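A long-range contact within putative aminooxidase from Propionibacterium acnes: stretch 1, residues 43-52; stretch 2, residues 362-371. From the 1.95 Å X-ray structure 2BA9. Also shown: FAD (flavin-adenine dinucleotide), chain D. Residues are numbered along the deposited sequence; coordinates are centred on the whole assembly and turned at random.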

# COMPACT_ATOMS: atom_id res chain seq x y z
N GLY A 43 -8.62 -9.89 -2.51
CA GLY A 43 -8.50 -8.44 -2.52
C GLY A 43 -7.49 -7.95 -1.51
O GLY A 43 -7.00 -6.80 -1.61
N GLY A 44 -7.15 -8.80 -0.53
CA GLY A 44 -6.25 -8.41 0.56
C GLY A 44 -6.67 -7.11 1.25
O GLY A 44 -7.72 -7.05 1.91
N LYS A 45 -5.84 -6.08 1.10
CA LYS A 45 -6.05 -4.80 1.79
C LYS A 45 -6.94 -3.82 0.98
O LYS A 45 -7.20 -2.69 1.41
CB LYS A 45 -4.71 -4.17 2.19
CG LYS A 45 -3.95 -5.01 3.22
CD LYS A 45 -2.86 -4.22 3.92
CE LYS A 45 -1.63 -4.03 3.02
NZ LYS A 45 -0.83 -5.29 2.88
N CYS A 46 -7.38 -4.28 -0.19
CA CYS A 46 -8.57 -3.74 -0.83
C CYS A 46 -9.74 -4.52 -0.27
O CYS A 46 -10.05 -5.62 -0.75
CB CYS A 46 -8.51 -3.90 -2.34
SG CYS A 46 -7.21 -2.92 -3.10
N HIS A 47 -10.36 -3.97 0.77
CA HIS A 47 -11.30 -4.70 1.61
C HIS A 47 -12.51 -3.85 1.90
O HIS A 47 -12.41 -2.88 2.67
CB HIS A 47 -10.63 -5.11 2.91
CG HIS A 47 -11.33 -6.21 3.64
ND1 HIS A 47 -11.35 -7.51 3.17
CD2 HIS A 47 -12.02 -6.21 4.80
CE1 HIS A 47 -12.03 -8.26 4.02
NE2 HIS A 47 -12.44 -7.50 5.02
N SER A 48 -13.64 -4.23 1.32
CA SER A 48 -14.83 -3.40 1.30
C SER A 48 -16.08 -4.15 1.82
O SER A 48 -16.87 -4.67 1.02
CB SER A 48 -15.07 -2.91 -0.13
OG SER A 48 -13.85 -2.53 -0.75
N PRO A 49 -16.26 -4.21 3.15
CA PRO A 49 -17.44 -4.87 3.70
C PRO A 49 -18.73 -4.06 3.61
O PRO A 49 -18.72 -2.87 3.31
CB PRO A 49 -17.07 -5.12 5.17
CG PRO A 49 -15.65 -4.65 5.33
CD PRO A 49 -15.38 -3.71 4.22
N ASN A 50 -19.84 -4.74 3.91
CA ASN A 50 -21.16 -4.18 3.75
C ASN A 50 -21.71 -3.64 5.07
O ASN A 50 -21.42 -4.17 6.15
CB ASN A 50 -22.13 -5.24 3.22
CG ASN A 50 -21.74 -5.80 1.87
OD1 ASN A 50 -22.22 -5.34 0.85
ND2 ASN A 50 -20.90 -6.82 1.87
N TYR A 51 -22.51 -2.58 4.96
CA TYR A 51 -23.27 -2.05 6.09
C TYR A 51 -24.45 -1.27 5.54
O TYR A 51 -24.26 -0.35 4.77
CB TYR A 51 -22.42 -1.14 6.96
CG TYR A 51 -23.15 -0.66 8.22
CD1 TYR A 51 -23.40 -1.54 9.27
CD2 TYR A 51 -23.57 0.65 8.36
CE1 TYR A 51 -24.06 -1.13 10.42
CE2 TYR A 51 -24.25 1.08 9.53
CZ TYR A 51 -24.49 0.17 10.55
OH TYR A 51 -25.13 0.55 11.70
N HIS A 52 -25.66 -1.64 5.97
CA HIS A 52 -26.90 -1.00 5.55
C HIS A 52 -26.99 -0.79 4.03
O HIS A 52 -27.20 0.32 3.55
CB HIS A 52 -27.09 0.34 6.29
CG HIS A 52 -27.54 0.19 7.72
ND1 HIS A 52 -27.93 1.27 8.49
CD2 HIS A 52 -27.67 -0.90 8.51
CE1 HIS A 52 -28.26 0.85 9.70
NE2 HIS A 52 -28.13 -0.47 9.73
PA FAD D . -2.22 -7.50 0.23
O1A FAD D . -3.24 -6.52 -0.27
O2A FAD D . -1.85 -7.41 1.69
O5B FAD D . -2.77 -8.98 -0.01
C5B FAD D . -1.92 -10.05 0.34
C4B FAD D . -2.68 -11.36 0.27
O4B FAD D . -1.80 -12.42 0.58
C3B FAD D . -3.86 -11.39 1.25
O3B FAD D . -5.04 -11.73 0.56
C2B FAD D . -3.44 -12.41 2.27
O2B FAD D . -4.54 -13.05 2.92
C1B FAD D . -2.48 -13.29 1.46
N9A FAD D . -1.56 -14.02 2.35
C8A FAD D . -0.75 -13.50 3.33
N7A FAD D . -0.08 -14.52 3.94
C5A FAD D . -0.47 -15.69 3.36
C6A FAD D . -0.13 -17.04 3.59
N6A FAD D . 1.02 -17.33 4.28
N1A FAD D . -0.70 -18.02 2.79
C2A FAD D . -1.63 -17.70 1.81
N3A FAD D . -1.96 -16.36 1.59
C4A FAD D . -1.41 -15.38 2.36
N1 FAD D . -3.53 1.54 -2.08
C2 FAD D . -3.68 2.48 -3.08
O2 FAD D . -3.26 2.24 -4.21
N3 FAD D . -4.28 3.69 -2.80
C4 FAD D . -4.75 3.95 -1.53
O4 FAD D . -5.29 5.05 -1.31
C4X FAD D . -4.61 3.00 -0.52
N5 FAD D . -5.04 3.24 0.77
C5X FAD D . -5.06 2.24 1.73
C6 FAD D . -5.64 2.47 2.98
C7 FAD D . -5.68 1.44 3.92
C7M FAD D . -6.32 1.72 5.25
C8 FAD D . -5.13 0.20 3.62
C8M FAD D . -5.14 -0.94 4.60
C9 FAD D . -4.55 -0.02 2.37
C9A FAD D . -4.50 1.00 1.42
N10 FAD D . -3.90 0.82 0.16
C10 FAD D . -4.01 1.78 -0.82
C1' FAD D . -2.85 -0.23 -0.04
C2' FAD D . -3.38 -1.41 -0.86
O2' FAD D . -4.64 -1.87 -0.39
C3' FAD D . -2.33 -2.50 -0.81
O3' FAD D . -1.05 -1.96 -1.16
C4' FAD D . -2.70 -3.66 -1.73
O4' FAD D . -3.82 -4.38 -1.23
C5' FAD D . -1.48 -4.55 -1.89
O5' FAD D . -1.85 -5.77 -2.47
P FAD D . -0.93 -7.09 -2.26
O1P FAD D . -1.56 -8.29 -2.92
O2P FAD D . 0.43 -6.79 -2.79
O3P FAD D . -0.89 -7.36 -0.68
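Stretch 2 362-371: IIEEQTWYYF

The most unusual feature of this contact is that the donor of its one direct hydrogen bond also binds the cofactor: Lys 45 NZ donates to Tyr 369 O at 3.0 Å and to FAD O2A at 2.6 Å, so a single ammonium group ties a strand to the adenosine-side phosphate of FAD. The example illustrates a general principle, that a loop which cradles a dinucleotide can also serve as a docking surface for a strand distant in sequence; here the touching residues lie at least 312 positions apart.

Stretch 2 is assigned to a strand along its whole length, part of a longer one, with backbone angles that depart from the extended form at Ile 363 and Phe 371, whereas stretch 1 is mostly loop, with a short strand at Asn 50 and Tyr 51. The two run nearly antiparallel, their end-to-end directions 161° apart. Their backbones do not pair: the register places the CA atoms of Lys 45 and Trp 368 7.8 Å apart, and those of Pro 49 and Glu 364 9.8 Å apart, leaving side chains to fill the gap.

A type II' turn from Gly 43 to Cys 46, closed by Cys 46 N to Gly 43 O at 2.9 Å, presents Lys 45 to the strand. Lys 45 N donates to FAD O1A at 3.0 Å, while the lysine's aliphatic portion packs on Trp 368, with Lys 45 CG 3.6 Å from Trp 368 CE3. The indole also directs an edge toward the face of His 47, in an offset pair with ring planes at 73°.

Farther along, direct polar contact gives way to a water bridge. Water 1 lies 3.0 Å from His 47 NE2 and donates to Glu 364 OE2 at 2.5 Å. Pro 49 CG rests 3.6 Å from Glu 364 OE1, and the contact ends in apolar packing, Tyr 51 CD1 against Ile 363 CD1 at 3.7 Å.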

# COMPACT_ATOMS: atom_id res chain seq x y z
N ILE A 362 -17.89 1.70 17.41
CA ILE A 362 -16.92 1.14 16.46
C ILE A 362 -17.38 -0.28 16.14
O ILE A 362 -17.34 -1.17 17.01
CB ILE A 362 -15.47 1.06 17.02
CG1 ILE A 362 -14.94 2.44 17.45
CG2 ILE A 362 -14.54 0.50 15.97
CD1 ILE A 362 -13.80 2.38 18.47
N ILE A 363 -17.82 -0.48 14.90
CA ILE A 363 -18.39 -1.78 14.49
C ILE A 363 -17.31 -2.72 13.93
O ILE A 363 -17.50 -3.93 13.92
CB ILE A 363 -19.58 -1.63 13.48
CG1 ILE A 363 -19.09 -1.12 12.11
CG2 ILE A 363 -20.68 -0.70 14.06
CD1 ILE A 363 -20.06 -1.42 10.94
N GLU A 364 -16.19 -2.16 13.47
CA GLU A 364 -15.05 -2.95 12.99
C GLU A 364 -13.71 -2.23 13.20
O GLU A 364 -13.58 -1.03 12.96
CB GLU A 364 -15.22 -3.30 11.51
CG GLU A 364 -14.32 -4.43 11.04
CD GLU A 364 -14.45 -4.75 9.54
OE1 GLU A 364 -15.42 -4.33 8.87
OE2 GLU A 364 -13.54 -5.44 9.03
N GLU A 365 -12.71 -3.00 13.62
CA GLU A 365 -11.35 -2.52 13.78
C GLU A 365 -10.37 -3.49 13.16
O GLU A 365 -10.51 -4.71 13.32
CB GLU A 365 -10.99 -2.37 15.25
CG GLU A 365 -9.71 -1.60 15.46
CD GLU A 365 -9.39 -1.45 16.90
OE1 GLU A 365 -8.85 -2.42 17.47
OE2 GLU A 365 -9.69 -0.37 17.46
N GLN A 366 -9.38 -2.93 12.47
CA GLN A 366 -8.31 -3.73 11.87
C GLN A 366 -6.99 -3.02 12.00
O GLN A 366 -6.89 -1.86 11.60
CB GLN A 366 -8.60 -3.93 10.38
CG GLN A 366 -7.58 -4.80 9.67
CD GLN A 366 -7.72 -6.24 9.99
OE1 GLN A 366 -8.78 -6.83 9.80
NE2 GLN A 366 -6.65 -6.84 10.48
N THR A 367 -5.98 -3.69 12.56
CA THR A 367 -4.58 -3.26 12.37
C THR A 367 -3.98 -4.09 11.22
O THR A 367 -3.92 -5.32 11.27
CB THR A 367 -3.71 -3.36 13.64
OG1 THR A 367 -4.28 -2.55 14.67
CG2 THR A 367 -2.29 -2.87 13.36
N TRP A 368 -3.55 -3.40 10.19
CA TRP A 368 -3.09 -4.05 8.97
C TRP A 368 -1.57 -4.20 8.97
O TRP A 368 -0.85 -3.34 9.48
CB TRP A 368 -3.44 -3.19 7.77
CG TRP A 368 -4.88 -3.01 7.48
CD1 TRP A 368 -5.62 -1.89 7.70
CD2 TRP A 368 -5.75 -3.95 6.85
NE1 TRP A 368 -6.90 -2.07 7.25
CE2 TRP A 368 -7.01 -3.33 6.73
CE3 TRP A 368 -5.59 -5.26 6.38
CZ2 TRP A 368 -8.11 -3.97 6.15
CZ3 TRP A 368 -6.69 -5.90 5.81
CH2 TRP A 368 -7.93 -5.25 5.70
N TYR A 369 -1.09 -5.29 8.38
CA TYR A 369 0.32 -5.42 8.02
C TYR A 369 0.48 -4.53 6.80
O TYR A 369 -0.08 -4.81 5.71
CB TYR A 369 0.68 -6.86 7.69
CG TYR A 369 2.09 -7.05 7.18
CD1 TYR A 369 3.14 -7.34 8.04
CD2 TYR A 369 2.37 -6.97 5.81
CE1 TYR A 369 4.44 -7.55 7.55
CE2 TYR A 369 3.65 -7.17 5.32
CZ TYR A 369 4.67 -7.45 6.20
OH TYR A 369 5.94 -7.64 5.70
N TYR A 370 1.22 -3.45 6.99
CA TYR A 370 1.18 -2.34 6.08
C TYR A 370 2.58 -1.92 5.70
O TYR A 370 3.52 -2.01 6.51
CB TYR A 370 0.44 -1.17 6.73
CG TYR A 370 -0.12 -0.17 5.74
CD1 TYR A 370 -1.18 -0.52 4.92
CD2 TYR A 370 0.40 1.11 5.63
CE1 TYR A 370 -1.70 0.38 4.00
CE2 TYR A 370 -0.12 2.02 4.72
CZ TYR A 370 -1.18 1.65 3.91
OH TYR A 370 -1.71 2.52 3.02
N PHE A 371 2.70 -1.46 4.47
CA PHE A 371 3.92 -0.88 3.92
C PHE A 371 5.21 -1.57 4.33
O PHE A 371 6.02 -0.98 5.04
CB PHE A 371 3.98 0.62 4.25
CG PHE A 371 5.15 1.34 3.60
CD1 PHE A 371 5.56 1.04 2.30
CD2 PHE A 371 5.85 2.31 4.30
CE1 PHE A 371 6.62 1.71 1.69
CE2 PHE A 371 6.93 2.98 3.71
CZ PHE A 371 7.31 2.68 2.40
O HOH W 1 -14.02 -7.43 7.59